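PDB 6D1T: methyl-CpG-binding domain protein 1 from Homo sapiens, which represses transcription by binding methylated CpG sites in promoters and recruiting partners that direct histone methylation and gene silencing. Local coordinates for a contact of chain A with DNA. Coordinates in Å, arbitrary orientation; residue numbers count along the deposited sequence, not the author numbering.

A contact of chain A with DNA. Residues 46-49. With nucleotides of chain B.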
loop_
_atom_site.group_PDB
_atom_site.type_symbol
_atom_site.label_atom_id
_atom_site.label_comp_id
_atom_site.label_asym_id
_atom_site.label_seq_id
_atom_site.Cartn_x
_atom_site.Cartn_y
_atom_site.Cartn_z
ATOM N N ARG A 46 -0.144 3.655 -5.151
ATOM C CA ARG A 46 1.201 3.888 -4.572
ATOM C C ARG A 46 1.227 5.124 -3.666
ATOM O O ARG A 46 2.331 5.596 -3.334
ATOM C CB ARG A 46 2.265 3.970 -5.668
ATOM C CG ARG A 46 2.028 5.018 -6.747
ATOM C CD ARG A 46 3.158 5.015 -7.789
ATOM N NE ARG A 46 3.313 6.276 -8.553
ATOM C CZ ARG A 46 4.452 6.996 -8.657
ATOM N NH1 ARG A 46 5.540 6.592 -8.026
ATOM N NH2 ARG A 46 4.481 8.126 -9.360
ATOM N N SER A 47 0.073 5.605 -3.203
ATOM C CA SER A 47 0.097 6.739 -2.249
ATOM C C SER A 47 -1.218 6.820 -1.475
ATOM O O SER A 47 -2.242 6.496 -1.979
ATOM C CB SER A 47 0.418 8.050 -2.946
ATOM O OG SER A 47 -0.743 8.725 -3.378
ATOM N N LYS A 48 -1.127 7.259 -0.236
ATOM C CA LYS A 48 -2.275 7.337 0.698
ATOM C C LYS A 48 -3.339 8.248 0.095
ATOM O O LYS A 48 -4.500 8.094 0.394
ATOM C CB LYS A 48 -1.821 7.826 2.083
ATOM C CG LYS A 48 -2.730 7.471 3.257
ATOM C CD LYS A 48 -2.020 7.489 4.613
ATOM C CE LYS A 48 -2.464 8.601 5.544
ATOM N NZ LYS A 48 -3.546 8.144 6.455
ATOM N N VAL A 49 -2.911 9.189 -0.763
ATOM C CA VAL A 49 -3.814 10.081 -1.514
ATOM C C VAL A 49 -4.570 9.268 -2.561
ATOM O O VAL A 49 -5.769 9.373 -2.621
ATOM C CB VAL A 49 -3.043 11.244 -2.174
ATOM C CG1 VAL A 49 -3.863 11.946 -3.252
ATOM C CG2 VAL A 49 -2.556 12.248 -1.140
ATOM P P DA B 5 0.938 10.184 1.059
ATOM O OP1 DA B 5 -0.374 10.633 1.575
ATOM O OP2 DA B 5 1.240 8.711 0.753
ATOM O "O5'" DA B 5 1.331 10.940 -0.304
ATOM C "C5'" DA B 5 1.281 12.389 -0.420
ATOM C "C4'" DA B 5 1.795 12.806 -1.773
ATOM O "O4'" DA B 5 3.215 12.628 -1.805
ATOM C "C3'" DA B 5 1.239 11.987 -2.949
ATOM O "O3'" DA B 5 0.443 12.875 -3.713
ATOM C "C2'" DA B 5 2.468 11.480 -3.692
ATOM C "C1'" DA B 5 3.613 12.307 -3.107
ATOM N N9 DA B 5 4.888 11.590 -3.022
ATOM C C8 DA B 5 5.109 10.331 -2.523
ATOM N N7 DA B 5 6.352 9.933 -2.625
ATOM C C5 DA B 5 6.995 11.007 -3.225
ATOM C C6 DA B 5 8.331 11.216 -3.610
ATOM N N6 DA B 5 9.302 10.325 -3.421
ATOM N N1 DA B 5 8.646 12.411 -4.163
ATOM C C2 DA B 5 7.673 13.298 -4.367
ATOM N N3 DA B 5 6.380 13.217 -4.052
ATOM C C4 DA B 5 6.103 12.031 -3.479
ATOM N N1 5CM B 6 5.169 10.938 -6.764
ATOM C C2 5CM B 6 6.573 11.020 -6.853
ATOM N N3 5CM B 6 7.337 10.053 -6.405
ATOM C C4 5CM B 6 6.803 8.990 -5.848
ATOM C C5 5CM B 6 5.377 8.876 -5.707
ATOM C C5A 5CM B 6 4.701 7.692 -5.077
ATOM C C6 5CM B 6 4.615 9.882 -6.189
ATOM O O2 5CM B 6 7.147 11.980 -7.373
ATOM N N4 5CM B 6 7.643 8.060 -5.402
ATOM C "C1'" 5CM B 6 4.358 12.031 -7.325
ATOM C "C2'" 5CM B 6 3.135 11.570 -8.099
ATOM C "C3'" 5CM B 6 2.567 12.923 -8.427
ATOM C "C4'" 5CM B 6 2.840 13.688 -7.119
ATOM O "O4'" 5CM B 6 3.815 12.908 -6.399
ATOM O "O3'" 5CM B 6 3.448 13.361 -9.481
ATOM C "C5'" 5CM B 6 1.631 13.953 -6.200
ATOM O "O5'" 5CM B 6 0.911 12.735 -6.116
ATOM P P 5CM B 6 -0.199 12.426 -5.026
ATOM O OP1 5CM B 6 -1.382 13.325 -5.226
ATOM O OP2 5CM B 6 -0.272 10.894 -5.049
#
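Base readout and backbone anchoring divide cleanly along residues 46-49 of this methyl-CpG-binding domain, where the loop after strand 44-45 runs into helix 48-55. Within this segment, Arg46 makes the base contact: its guanidinium lies nearly parallel over the face of 5-methylcytosine 5CM6, at the C5-C6 and methyl side, in the manner of the arginine fingers of this family. CG is wedged between N and C (chi1 56°), and the chain then runs extended as far as NE, carrying the group over the base, while the turn at chi4 (125°) lays it flat. C5A, the 5-methyl carbon, sits 3.2 Å from the guanidinium plane, displaced from the centre of the group. NH1 approaches C5A at 3.3 Å, CZ lies 3.6 Å from ring carbon C5, and NH2 is 3.6 Å from C6, so the methyl and the C5-C6 part of the ring face are both covered. An alanine here would remove the guanidinium with its cover over C5A and C5, and would probably weaken recognition of the methylated base.

Backbone contacts come from the next three residues. The Ser47 hydroxyl OG donates to OP2 of the 5CM6 phosphate at 2.8 Å. One phosphate upstream, the main-chain N of Lys48 donates to OP2 of DA5 at 2.9 Å, nearly straight; this amide opens the helix, and the positive N-terminal end of the helix dipole would probably add to the attraction for the phosphate. Val49 straddles the same stretch of backbone without hydrogen bonding: CG2 lies 3.9 Å from the DA5 sugar carbon C5', and CG1, anti to the backbone N (chi1 164°), reaches within 3.5 Å of 5CM6 OP1.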